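Local atomic coordinates of transcriptional activator PlcR protein (Bacillus thuringiensis, PDB entry 3U3W), a protein that activates transcription of virulence genes when the quorum-sensing peptide PapR binds to it, and binds DNA, with a helix-turn-helix domain. Residues A[93-98]-A[124-129]; A[164-169]-A[203-208]; A[224-229]-A[233-238]. All coordinates share one frame; numbering follows the deposited sequence. Where two conformers were deposited one is given.

Overall arrangement
Three contacts, two between helices and one between a helix and a turn, are spread over the helical C-terminal domain, all far from the bound DNA. Interaction 1 is a surface contact, where helix 91-102 meets the turn after helix 109-125 and a lysine chain lies over a tyrosine ring. Interactions 2 and 3 are buried: two alanines bring helices 153-167 and 192-208 close together in the first, while small side chains receive an isoleucine between helices 212-228 and 235-248 in the other. Y124 links interactions 1 and 2 through probable hydrogen bonds of its hydroxyl with E167 and N168. Interactions 2 and 3 do not touch, yet residues of both reach the bound peptide.

Interaction 1 of 3, residues A[93-98]-A[124-129]; sequences EIYNKV and YVLKKV
Y95 is the residue of helix 91-102 that meets the far segment, receiving L126 at the base of its side chain and K128 near its hydroxyl end. Ahead of it in sequence, E93 turns away and forms a salt bridge with R90, and I94 is buried without reaching the 124-129 segment. Y95 then projects outward, with CG anti to the backbone N (chi1 178°), which carries the ring off the helix toward the turn beyond helix 109-125. At its base, CB lies 3.7 Å from L126 CD1, and the same methyl is 4.0 Å from Y95 CG, approaching obliquely to the ring.

The outer part of the ring belongs to K128. Its CD sits over one face, 4.0 Å from the centroid of the Y95 ring and 28° off the normal, a CH-pi contact. The closest approach is K128 CD to Y95 CZ at 3.6 Å, and K128 CE follows at 3.7 Å from that CZ. A bend at the last torsion (chi4 50°) then takes K128 NZ to 5.1 Å from the centroid of the Y95 ring, too far for more than a weak cation-pi attraction. The aliphatic methylenes therefore do most of the covering. Both partners are presented by the end of their helix: K127 has positive phi and closes a Schellman motif, so the chain turns there between L126 and K128.

Further along helix 91-102, K97 reaches back to Q81 of helix 72-87. The contact lies at the surface, where helix 91-102 meets the turn after helix 109-125: I94 and V98 pack on A122, L115 and Y119 of helix 109-125, I94 and K97 also touch helix 72-87, and L126 rests on Y91 as well.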
ATOM      1  N   GLU A  93      15.383 -21.061   2.685  0.97 27.04           N
ATOM      2  CA  GLU A  93      14.001 -21.300   3.083  0.97 34.22           C
ATOM      3  C   GLU A  93      13.028 -21.091   1.938  0.97 31.41           C
ATOM      4  O   GLU A  93      12.119 -21.885   1.744  0.97 35.19           O
ATOM      5  CB  GLU A  93      13.621 -20.422   4.264  0.97 35.39           C
ATOM      6  CG  GLU A  93      14.816 -20.027   5.071  0.97 57.55           C
ATOM      7  CD  GLU A  93      14.436 -19.517   6.432  0.97 68.02           C
ATOM      8  OE1 GLU A  93      13.288 -19.790   6.858  0.97 69.31           O
ATOM      9  OE2 GLU A  93      15.283 -18.849   7.070  0.97 53.93           O
ATOM     10  N   ILE A  94      13.213 -20.017   1.183  1.00 35.14           N
ATOM     11  CA  ILE A  94      12.382 -19.795   0.013  1.00 40.26           C
ATOM     12  C   ILE A  94      12.428 -20.999  -0.908  1.00 31.88           C
ATOM     13  O   ILE A  94      11.399 -21.475  -1.401  1.00 36.53           O
ATOM     14  CB  ILE A  94      12.844 -18.554  -0.756  1.00 36.90           C
ATOM     15  CG1 ILE A  94      12.684 -17.326   0.150  1.00 35.56           C
ATOM     16  CG2 ILE A  94      12.082 -18.439  -2.092  1.00 18.84           C
ATOM     17  CD1 ILE A  94      12.906 -15.979  -0.527  1.00 32.52           C
ATOM     18  N   TYR A  95      13.642 -21.477  -1.146  1.00 30.84           N
ATOM     19  CA  TYR A  95      13.872 -22.616  -2.024  1.00 32.51           C
ATOM     20  C   TYR A  95      13.083 -23.853  -1.576  1.00 33.06           C
ATOM     21  O   TYR A  95      12.383 -24.489  -2.371  1.00 35.79           O
ATOM     22  CB  TYR A  95      15.377 -22.915  -2.089  1.00 29.71           C
ATOM     23  CG  TYR A  95      15.736 -24.100  -2.937  1.00 34.38           C
ATOM     24  CD1 TYR A  95      15.867 -23.978  -4.322  1.00 40.16           C
ATOM     25  CD2 TYR A  95      15.950 -25.350  -2.359  1.00 33.71           C
ATOM     26  CE1 TYR A  95      16.200 -25.065  -5.108  1.00 33.57           C
ATOM     27  CE2 TYR A  95      16.293 -26.444  -3.137  1.00 38.36           C
ATOM     28  CZ  TYR A  95      16.412 -26.297  -4.503  1.00 42.99           C
ATOM     29  OH  TYR A  95      16.734 -27.390  -5.261  1.00 49.78           O
ATOM     30  N   ASN A  96      13.195 -24.186  -0.295  1.00 31.80           N
ATOM     31  CA  ASN A  96      12.434 -25.297   0.282  1.00 39.98           C
ATOM     32  C   ASN A  96      10.930 -25.054   0.330  1.00 39.23           C
ATOM     33  O   ASN A  96      10.136 -25.918  -0.068  1.00 36.16           O
ATOM     34  CB  ASN A  96      12.937 -25.621   1.688  1.00 37.77           C
ATOM     35  CG  ASN A  96      14.331 -26.204   1.686  1.00 33.90           C
ATOM     36  OD1 ASN A  96      14.696 -26.960   0.781  1.00 34.44           O
ATOM     37  ND2 ASN A  96      15.121 -25.855   2.694  1.00 45.92           N
ATOM     38  N   LYS A  97      10.543 -23.876   0.816  1.00 35.22           N
ATOM     39  CA  LYS A  97       9.131 -23.531   0.965  1.00 31.92           C
ATOM     40  C   LYS A  97       8.408 -23.587  -0.384  1.00 36.77           C
ATOM     41  O   LYS A  97       7.358 -24.217  -0.527  1.00 37.46           O
ATOM     42  CB  LYS A  97       8.990 -22.146   1.604  1.00 36.51           C
ATOM     43  CG  LYS A  97       7.577 -21.567   1.569  1.00 33.19           C
ATOM     44  CD  LYS A  97       7.515 -20.216   2.273  1.00 41.47           C
ATOM     45  CE  LYS A  97       6.087 -19.692   2.336  1.00 46.43           C
ATOM     46  NZ  LYS A  97       5.204 -20.613   3.124  1.00 40.60           N
ATOM     47  N   VAL A  98       8.991 -22.942  -1.382  1.00 33.02           N
ATOM     48  CA  VAL A  98       8.386 -22.871  -2.702  1.00 36.72           C
ATOM     49  C   VAL A  98       8.420 -24.209  -3.457  1.00 42.50           C
ATOM     50  O   VAL A  98       7.491 -24.544  -4.209  1.00 34.28           O
ATOM     51  CB  VAL A  98       9.069 -21.772  -3.533  1.00 35.24           C
ATOM     52  CG1 VAL A  98       8.821 -21.973  -5.013  1.00 26.93           C
ATOM     53  CG2 VAL A  98       8.590 -20.412  -3.063  1.00 32.45           C
ATOM     54  N   TYR A 124      19.332 -19.703  -8.254  1.00 32.41           N
ATOM     55  CA  TYR A 124      20.475 -18.943  -8.730  1.00 26.86           C
ATOM     56  C   TYR A 124      21.299 -18.348  -7.588  1.00 36.74           C
ATOM     57  O   TYR A 124      22.533 -18.372  -7.613  1.00 34.33           O
ATOM     58  CB  TYR A 124      20.039 -17.846  -9.693  1.00 22.91           C
ATOM     59  CG  TYR A 124      21.070 -16.765  -9.798  1.00 35.18           C
ATOM     60  CD1 TYR A 124      22.137 -16.880 -10.687  1.00 34.91           C
ATOM     61  CD2 TYR A 124      21.004 -15.634  -8.987  1.00 26.90           C
ATOM     62  CE1 TYR A 124      23.108 -15.886 -10.771  1.00 30.79           C
ATOM     63  CE2 TYR A 124      21.965 -14.633  -9.070  1.00 32.44           C
ATOM     64  CZ  TYR A 124      23.019 -14.769  -9.966  1.00 28.40           C
ATOM     65  OH  TYR A 124      23.986 -13.796 -10.042  1.00 35.52           O
ATOM     66  N   VAL A 125      20.632 -17.808  -6.579  1.00 27.42           N
ATOM     67  CA  VAL A 125      21.384 -17.164  -5.522  1.00 32.84           C
ATOM     68  C   VAL A 125      22.150 -18.229  -4.775  1.00 31.04           C
ATOM     69  O   VAL A 125      23.253 -17.997  -4.310  1.00 33.81           O
ATOM     70  CB  VAL A 125      20.475 -16.368  -4.556  1.00 33.57           C
ATOM     71  CG1 VAL A 125      21.246 -15.950  -3.301  1.00 23.55           C
ATOM     72  CG2 VAL A 125      19.915 -15.173  -5.271  1.00 29.03           C
ATOM     73  N   LEU A 126      21.550 -19.412  -4.680  1.00 38.64           N
ATOM     74  CA  LEU A 126      22.153 -20.521  -3.958  1.00 38.97           C
ATOM     75  C   LEU A 126      23.218 -21.229  -4.803  1.00 32.20           C
ATOM     76  O   LEU A 126      23.846 -22.189  -4.360  1.00 41.60           O
ATOM     77  CB  LEU A 126      21.067 -21.505  -3.489  1.00 39.65           C
ATOM     78  CG  LEU A 126      20.084 -20.964  -2.444  1.00 41.90           C
ATOM     79  CD1 LEU A 126      19.004 -21.983  -2.125  1.00 34.30           C
ATOM     80  CD2 LEU A 126      20.805 -20.543  -1.186  1.00 27.71           C
ATOM     81  N   LYS A 127      23.416 -20.759  -6.025  1.00 37.81           N
ATOM     82  CA  LYS A 127      24.449 -21.327  -6.888  1.00 48.23           C
ATOM     83  C   LYS A 127      24.160 -22.781  -7.275  1.00 37.75           C
ATOM     84  O   LYS A 127      25.066 -23.552  -7.562  1.00 43.13           O
ATOM     85  CB  LYS A 127      25.824 -21.186  -6.225  1.00 40.40           C
ATOM     86  CG  LYS A 127      26.209 -19.722  -5.983  1.00 46.60           C
ATOM     87  CD  LYS A 127      27.570 -19.574  -5.316  1.00 50.75           C
ATOM     88  CE  LYS A 127      27.836 -18.131  -4.889  1.00 58.56           C
ATOM     89  NZ  LYS A 127      27.948 -17.181  -6.036  1.00 60.73           N
ATOM     90  N   LYS A 128      22.883 -23.141  -7.279  1.00 37.18           N
ATOM     91  CA  LYS A 128      22.441 -24.440  -7.743  1.00 28.19           C
ATOM     92  C   LYS A 128      22.266 -24.434  -9.261  1.00 42.40           C
ATOM     93  O   LYS A 128      22.240 -25.482  -9.919  1.00 40.61           O
ATOM     94  CB  LYS A 128      21.127 -24.820  -7.062  1.00 33.18           C
ATOM     95  CG  LYS A 128      21.253 -25.058  -5.550  1.00 36.42           C
ATOM     96  CD  LYS A 128      19.884 -25.326  -4.905  1.00 28.37           C
ATOM     97  CE  LYS A 128      19.999 -26.213  -3.667  1.00 40.81           C
ATOM     98  NZ  LYS A 128      21.048 -25.730  -2.718  1.00 43.45           N
ATOM     99  N   VAL A 129      22.142 -23.240  -9.825  1.00 42.63           N
ATOM    100  CA  VAL A 129      22.038 -23.103 -11.267  1.00 31.55           C
ATOM    101  C   VAL A 129      22.796 -21.861 -11.696  1.00 42.47           C
ATOM    102  O   VAL A 129      22.978 -20.936 -10.907  1.00 44.47           O
ATOM    103  CB  VAL A 129      20.572 -23.090 -11.742  1.00 40.22           C
ATOM    104  CG1 VAL A 129      20.491 -22.518 -13.117  1.00 47.62           C
ATOM    105  CG2 VAL A 129      19.990 -24.523 -11.733  1.00 36.88           C
TER

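Interaction 2 of 3, residues A[164-169]-A[203-208]; sequences IYAENG and AKALYL
A166 and A205 face each other methyl to methyl, CB to CB at 4.0 Å. With nothing larger between them the backbones come close, A166 CA lying 5.9 Å from A205 CA. The bond from CA to CB of A166 points toward the partner helix, while that of A205 leaves more obliquely and its methyl also packs on I175 and F178 of helix 171-187. One turn further along helix 192-208, L208 comes in beside the alanine pair. Its CG stands anti to the carbonyl carbon (chi1 -72°), and CD1 approaches the backbone A166 O at 4.1 Å, a van der Waals contact only.

Beside this contact N168 folds back on its own segment: its ND2 donates to I164 O at 2.7 Å, nearly straight at 174°, with the acceptor almost in the amide plane of N168. The same ND2 is bonded to Y124 OH, which ties it to helix 109-125.

Helices 153-167 and 192-208 run roughly parallel, with helix 171-187 between them in sequence; close packing through small residues is consistent with the tetratricopeptide-like fold of this domain. Here it borders the peptide site: A166 packs on an aromatic side chain of the bound peptide, and K204 hydrogen-bonds the peptide backbone through NZ and forms a cation-pi contact with an aromatic side chain.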
ATOM      1  N   ILE A 164      20.459  -9.898 -12.655  1.00 26.76           N
ATOM      2  CA  ILE A 164      21.352 -11.016 -12.899  1.00 33.39           C
ATOM      3  C   ILE A 164      22.358 -10.679 -14.003  1.00 30.86           C
ATOM      4  O   ILE A 164      23.547 -10.960 -13.854  1.00 26.02           O
ATOM      5  CB  ILE A 164      20.575 -12.307 -13.202  1.00 30.56           C
ATOM      6  CG1 ILE A 164      19.761 -12.710 -11.967  1.00 23.68           C
ATOM      7  CG2 ILE A 164      21.537 -13.430 -13.621  1.00 27.12           C
ATOM      8  CD1 ILE A 164      18.793 -13.836 -12.217  1.00 24.31           C
ATOM      9  N   TYR A 165      21.881 -10.062 -15.083  1.00 23.60           N
ATOM     10  CA  TYR A 165      22.773  -9.468 -16.089  1.00 31.04           C
ATOM     11  C   TYR A 165      23.775  -8.559 -15.390  1.00 36.86           C
ATOM     12  O   TYR A 165      24.986  -8.631 -15.632  1.00 33.23           O
ATOM     13  CB  TYR A 165      21.989  -8.633 -17.105  1.00 29.04           C
ATOM     14  CG  TYR A 165      21.364  -9.412 -18.241  1.00 33.62           C
ATOM     15  CD1 TYR A 165      22.074 -10.398 -18.905  1.00 32.32           C
ATOM     16  CD2 TYR A 165      20.053  -9.148 -18.656  1.00 35.71           C
ATOM     17  CE1 TYR A 165      21.503 -11.119 -19.952  1.00 32.41           C
ATOM     18  CE2 TYR A 165      19.471  -9.855 -19.698  1.00 30.97           C
ATOM     19  CZ  TYR A 165      20.207 -10.842 -20.347  1.00 42.09           C
ATOM     20  OH  TYR A 165      19.654 -11.555 -21.392  1.00 37.75           O
ATOM     21  N   ALA A 166      23.275  -7.713 -14.497  1.00 27.02           N
ATOM     22  CA  ALA A 166      24.136  -6.683 -13.932  1.00 38.54           C
ATOM     23  C   ALA A 166      25.223  -7.249 -13.028  1.00 23.83           C
ATOM     24  O   ALA A 166      26.350  -6.770 -13.025  1.00 34.14           O
ATOM     25  CB  ALA A 166      23.320  -5.598 -13.217  1.00 26.16           C
ATOM     26  N   GLU A 167      24.904  -8.259 -12.245  1.00 29.94           N
ATOM     27  CA  GLU A 167      25.910  -8.734 -11.311  1.00 37.45           C
ATOM     28  C   GLU A 167      26.843  -9.789 -11.921  1.00 37.84           C
ATOM     29  O   GLU A 167      27.772 -10.261 -11.268  1.00 33.90           O
ATOM     30  CB  GLU A 167      25.282  -9.181  -9.996  1.00 24.40           C
ATOM     31  CG  GLU A 167      24.540 -10.475 -10.009  1.00 38.78           C
ATOM     32  CD  GLU A 167      24.121 -10.873  -8.600  1.00 45.95           C
ATOM     33  OE1 GLU A 167      24.516 -10.167  -7.641  1.00 45.08           O
ATOM     34  OE2 GLU A 167      23.398 -11.879  -8.453  1.00 40.90           O
ATOM     35  N   ASN A 168      26.599 -10.122 -13.187  1.00 33.87           N
ATOM     36  CA  ASN A 168      27.472 -11.006 -13.941  1.00 36.58           C
ATOM     37  C   ASN A 168      28.203 -10.303 -15.104  1.00 40.92           C
ATOM     38  O   ASN A 168      28.505 -10.925 -16.133  1.00 40.54           O
ATOM     39  CB  ASN A 168      26.691 -12.236 -14.433  1.00 33.71           C
ATOM     40  CG  ASN A 168      26.247 -13.131 -13.294  1.00 39.92           C
ATOM     41  OD1 ASN A 168      26.970 -14.047 -12.892  1.00 44.36           O
ATOM     42  ND2 ASN A 168      25.058 -12.863 -12.755  1.00 38.52           N
ATOM     43  N   GLY A 169      28.472  -9.009 -14.944  1.00 34.71           N
ATOM     44  CA  GLY A 169      29.286  -8.274 -15.907  1.00 34.46           C
ATOM     45  C   GLY A 169      28.574  -7.618 -17.088  1.00 53.88           C
ATOM     46  O   GLY A 169      29.153  -6.753 -17.766  1.00 51.17           O
ATOM     47  N   ALA A 203      20.711   1.945  -9.744  1.00 24.36           N
ATOM     48  CA  ALA A 203      21.800   2.736  -9.169  1.00 21.26           C
ATOM     49  C   ALA A 203      23.024   1.873  -8.930  1.00 30.73           C
ATOM     50  O   ALA A 203      24.134   2.302  -9.213  1.00 27.00           O
ATOM     51  CB  ALA A 203      21.380   3.399  -7.897  1.00 26.30           C
ATOM     52  N   LYS A 204      22.821   0.657  -8.418  1.00 22.95           N
ATOM     53  CA  LYS A 204      23.932  -0.254  -8.183  1.00 30.73           C
ATOM     54  C   LYS A 204      24.674  -0.571  -9.485  1.00 26.84           C
ATOM     55  O   LYS A 204      25.897  -0.534  -9.518  1.00 30.47           O
ATOM     56  CB  LYS A 204      23.471  -1.550  -7.492  1.00 28.31           C
ATOM     57  CG  LYS A 204      23.104  -1.388  -6.016  1.00 34.95           C
ATOM     58  CD  LYS A 204      22.581  -2.711  -5.435  1.00 30.26           C
ATOM     59  CE  LYS A 204      23.656  -3.786  -5.459  1.00 23.86           C
ATOM     60  NZ  LYS A 204      24.797  -3.358  -4.621  1.00 35.63           N
ATOM     61  N   ALA A 205      23.919  -0.890 -10.533  1.00 24.33           N
ATOM     62  CA  ALA A 205      24.462  -1.143 -11.867  1.00 30.81           C
ATOM     63  C   ALA A 205      25.237   0.056 -12.482  1.00 31.74           C
ATOM     64  O   ALA A 205      26.312  -0.122 -13.053  1.00 30.17           O
ATOM     65  CB  ALA A 205      23.345  -1.627 -12.814  1.00 22.60           C
ATOM     66  N   LEU A 206      24.681   1.259 -12.367  1.00 29.57           N
ATOM     67  CA  LEU A 206      25.356   2.478 -12.804  1.00 27.52           C
ATOM     68  C   LEU A 206      26.676   2.641 -12.066  1.00 37.70           C
ATOM     69  O   LEU A 206      27.707   2.975 -12.674  1.00 32.18           O
ATOM     70  CB  LEU A 206      24.455   3.715 -12.607  1.00 26.51           C
ATOM     71  CG  LEU A 206      23.225   3.733 -13.536  1.00 33.64           C
ATOM     72  CD1 LEU A 206      22.087   4.608 -13.035  1.00 25.16           C
ATOM     73  CD2 LEU A 206      23.620   4.135 -14.959  1.00 29.05           C
ATOM     74  N   TYR A 207      26.647   2.400 -10.757  1.00 34.57           N
ATOM     75  CA  TYR A 207      27.852   2.490  -9.945  1.00 28.99           C
ATOM     76  C   TYR A 207      28.900   1.465 -10.410  1.00 35.77           C
ATOM     77  O   TYR A 207      30.083   1.778 -10.489  1.00 33.44           O
ATOM     78  CB  TYR A 207      27.516   2.284  -8.472  1.00 22.66           C
ATOM     79  CG  TYR A 207      28.691   2.404  -7.511  1.00 24.60           C
ATOM     80  CD1 TYR A 207      29.641   1.380  -7.395  1.00 32.67           C
ATOM     81  CD2 TYR A 207      28.837   3.530  -6.701  1.00 18.59           C
ATOM     82  CE1 TYR A 207      30.704   1.487  -6.504  1.00 29.35           C
ATOM     83  CE2 TYR A 207      29.894   3.652  -5.826  1.00 28.47           C
ATOM     84  CZ  TYR A 207      30.823   2.625  -5.724  1.00 28.95           C
ATOM     85  OH  TYR A 207      31.868   2.757  -4.833  1.00 49.24           O
ATOM     86  N   LEU A 208      28.475   0.243 -10.714  1.00 31.72           N
ATOM     87  CA  LEU A 208      29.434  -0.788 -11.117  1.00 30.26           C
ATOM     88  C   LEU A 208      30.071  -0.411 -12.461  1.00 46.42           C
ATOM     89  O   LEU A 208      31.197  -0.813 -12.756  1.00 32.65           O
ATOM     90  CB  LEU A 208      28.781  -2.174 -11.197  1.00 27.82           C
ATOM     91  CG  LEU A 208      28.401  -2.860  -9.876  1.00 43.20           C
ATOM     92  CD1 LEU A 208      27.606  -4.139 -10.141  1.00 26.59           C
ATOM     93  CD2 LEU A 208      29.642  -3.160  -9.009  1.00 24.40           C
TER

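Interaction 3 of 3, residues A[224-229]-A[233-238]; sequences EISCRI and ALIGQL
Neither ring nor amide lies between S226 and C227 on one side and I235 and L238 on the other; these aliphatic and small polar groups make the contact. The Q237 amide takes no part; its NE2 makes a weak hydrogen bond to A233 O and another hydrogen bond to an acidic side chain of the bound peptide.

I235 makes the main apolar contact. With CG1 anti to the backbone N (chi1 -166°), its CD1 reaches S226 CB at 3.6 Å and touches C227 SG at 4.1 Å. L238, one turn on, brings CD1 to 3.9 Å from S226 OG. That hydroxyl is bonded to A222 O in its own helix, and it also shares a water, 3.1 Å from S226 OG, which accepts from L234 N at the N-cap position of helix 235-248. The water thus bridges the two helices at the start of the second.

The pair is a helical hairpin with a short turn: S226 and L238 lean on V196 and Y200 of helix 192-208, I235 meets F266 of helix 253-269, and C227 packs against L270 of the second subunit.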
ATOM      1  N   GLU A 224      13.964  10.295  -2.196  0.53 30.17           N
ATOM      2  CA  GLU A 224      12.861  11.254  -2.199  0.53 27.62           C
ATOM      3  C   GLU A 224      11.516  10.534  -2.268  0.53 30.33           C
ATOM      4  O   GLU A 224      10.602  10.828  -1.490  0.53 31.34           O
ATOM      5  CB  GLU A 224      12.992  12.247  -3.360  0.53 29.97           C
ATOM      6  CG  GLU A 224      11.776  13.142  -3.566  0.53 31.82           C
ATOM      7  CD  GLU A 224      11.516  13.459  -5.043  0.53 55.80           C
ATOM      8  OE1 GLU A 224      12.402  14.056  -5.693  0.53 51.18           O
ATOM      9  OE2 GLU A 224      10.427  13.103  -5.555  0.53 57.68           O
ATOM     10  N   ILE A 225      11.396   9.593  -3.200  1.00 26.43           N
ATOM     11  CA  ILE A 225      10.171   8.810  -3.327  1.00 31.81           C
ATOM     12  C   ILE A 225       9.860   8.045  -2.041  1.00 26.43           C
ATOM     13  O   ILE A 225       8.710   7.955  -1.629  1.00 30.18           O
ATOM     14  CB  ILE A 225      10.233   7.817  -4.498  1.00 29.95           C
ATOM     15  CG1 ILE A 225      10.430   8.581  -5.815  1.00 33.08           C
ATOM     16  CG2 ILE A 225       8.954   6.968  -4.552  1.00 18.97           C
ATOM     17  CD1 ILE A 225      10.742   7.691  -6.988  1.00 29.54           C
ATOM     18  N   SER A 226      10.894   7.501  -1.415  1.00 26.39           N
ATOM     19  CA  SER A 226      10.729   6.750  -0.180  1.00 33.93           C
ATOM     20  C   SER A 226      10.180   7.625   0.952  1.00 33.10           C
ATOM     21  O   SER A 226       9.236   7.232   1.628  1.00 27.37           O
ATOM     22  CB  SER A 226      12.048   6.111   0.247  1.00 28.53           C
ATOM     23  OG  SER A 226      12.393   5.067  -0.635  1.00 35.22           O
ATOM     24  N   CYS A 227      10.775   8.798   1.161  1.00 25.88           N
ATOM     25  CA  CYS A 227      10.280   9.714   2.195  1.00 34.79           C
ATOM     26  C   CYS A 227       8.844  10.209   1.955  1.00 30.25           C
ATOM     27  O   CYS A 227       8.048  10.289   2.879  1.00 36.45           O
ATOM     28  CB  CYS A 227      11.238  10.883   2.392  1.00 21.44           C
ATOM     29  SG  CYS A 227      12.839  10.328   3.002  1.00 39.94           S
ATOM     30  N   ARG A 228       8.514  10.494   0.708  1.00 29.98           N
ATOM     31  CA  ARG A 228       7.182  10.957   0.358  1.00 31.92           C
ATOM     32  C   ARG A 228       6.110   9.901   0.603  1.00 28.70           C
ATOM     33  O   ARG A 228       4.984  10.235   0.967  1.00 34.26           O
ATOM     34  CB  ARG A 228       7.134  11.439  -1.102  1.00 29.64           C
ATOM     35  CG  ARG A 228       5.727  11.694  -1.603  1.00 33.86           C
ATOM     36  CD  ARG A 228       5.709  12.484  -2.915  1.00 43.23           C
ATOM     37  NE  ARG A 228       6.455  11.817  -3.973  1.00 44.12           N
ATOM     38  CZ  ARG A 228       6.019  10.745  -4.624  1.00 39.65           C
ATOM     39  NH1 ARG A 228       4.836  10.225  -4.326  1.00 42.31           N
ATOM     40  NH2 ARG A 228       6.765  10.197  -5.575  1.00 41.43           N
ATOM     41  N   ILE A 229       6.440   8.634   0.387  1.00 24.25           N
ATOM     42  CA  ILE A 229       5.457   7.571   0.630  1.00 26.47           C
ATOM     43  C   ILE A 229       5.639   6.913   2.009  1.00 27.34           C
ATOM     44  O   ILE A 229       4.975   5.952   2.338  1.00 23.97           O
ATOM     45  CB  ILE A 229       5.449   6.508  -0.503  1.00 24.73           C
ATOM     46  CG1 ILE A 229       6.701   5.631  -0.469  1.00 25.07           C
ATOM     47  CG2 ILE A 229       5.313   7.180  -1.872  1.00 25.96           C
ATOM     48  CD1 ILE A 229       6.701   4.570  -1.566  1.00 24.77           C
ATOM     49  N   ALA A 233      11.449   0.386   3.289  1.00 24.39           N
ATOM     50  CA  ALA A 233      11.855  -0.905   2.739  1.00 30.47           C
ATOM     51  C   ALA A 233      13.324  -0.923   2.226  1.00 30.50           C
ATOM     52  O   ALA A 233      14.102  -1.831   2.537  1.00 24.04           O
ATOM     53  CB  ALA A 233      10.865  -1.347   1.646  1.00 22.92           C
ATOM     54  N   LEU A 234      13.697   0.099   1.464  1.00 25.63           N
ATOM     55  CA  LEU A 234      15.023   0.167   0.873  1.00 28.26           C
ATOM     56  C   LEU A 234      15.811   1.397   1.312  1.00 30.12           C
ATOM     57  O   LEU A 234      16.895   1.655   0.791  1.00 29.86           O
ATOM     58  CB  LEU A 234      14.913   0.136  -0.657  1.00 26.23           C
ATOM     59  CG  LEU A 234      14.439  -1.204  -1.223  1.00 33.80           C
ATOM     60  CD1 LEU A 234      14.644  -1.225  -2.696  1.00 31.24           C
ATOM     61  CD2 LEU A 234      15.209  -2.357  -0.569  1.00 27.52           C
ATOM     62  N   ILE A 235      15.283   2.149   2.273  1.00 24.08           N
ATOM     63  CA  ILE A 235      15.873   3.451   2.604  1.00 27.45           C
ATOM     64  C   ILE A 235      17.269   3.319   3.229  1.00 26.58           C
ATOM     65  O   ILE A 235      18.137   4.145   2.979  1.00 27.07           O
ATOM     66  CB  ILE A 235      14.939   4.329   3.505  1.00 25.02           C
ATOM     67  CG1 ILE A 235      15.430   5.772   3.540  1.00 29.14           C
ATOM     68  CG2 ILE A 235      14.859   3.778   4.929  1.00 24.24           C
ATOM     69  CD1 ILE A 235      14.695   6.676   2.628  1.00 37.64           C
ATOM     70  N   GLY A 236      17.484   2.292   4.043  1.00 26.06           N
ATOM     71  CA  GLY A 236      18.817   2.026   4.571  1.00 28.95           C
ATOM     72  C   GLY A 236      19.819   1.760   3.443  1.00 33.09           C
ATOM     73  O   GLY A 236      20.872   2.396   3.365  1.00 27.28           O
ATOM     74  N   GLN A 237      19.469   0.833   2.554  1.00 21.98           N
ATOM     75  CA  GLN A 237      20.319   0.482   1.418  1.00 26.56           C
ATOM     76  C   GLN A 237      20.639   1.708   0.579  1.00 24.74           C
ATOM     77  O   GLN A 237      21.759   1.854   0.118  1.00 30.92           O
ATOM     78  CB  GLN A 237      19.665  -0.601   0.548  1.00 22.23           C
ATOM     79  CG  GLN A 237      19.405  -1.908   1.298  1.00 33.00           C
ATOM     80  CD  GLN A 237      18.056  -1.897   2.037  1.00 42.83           C
ATOM     81  OE1 GLN A 237      17.742  -0.953   2.762  1.00 28.42           O
ATOM     82  NE2 GLN A 237      17.255  -2.944   1.838  1.00 28.89           N
ATOM     83  N   LEU A 238      19.648   2.585   0.406  1.00 28.39           N
ATOM     84  CA  LEU A 238      19.783   3.800  -0.398  1.00 25.09           C
ATOM     85  C   LEU A 238      20.789   4.780   0.199  1.00 31.40           C
ATOM     86  O   LEU A 238      21.668   5.253  -0.502  1.00 34.91           O
ATOM     87  CB  LEU A 238      18.417   4.472  -0.589  1.00 24.42           C
ATOM     88  CG  LEU A 238      17.541   3.714  -1.605  1.00 24.70           C
ATOM     89  CD1 LEU A 238      16.080   4.165  -1.587  1.00 15.73           C
ATOM     90  CD2 LEU A 238      18.140   3.822  -3.015  1.00 23.31           C
TER
HETATM   91  O   HOH W   1      11.803   2.189   0.459  1.00 33.92           O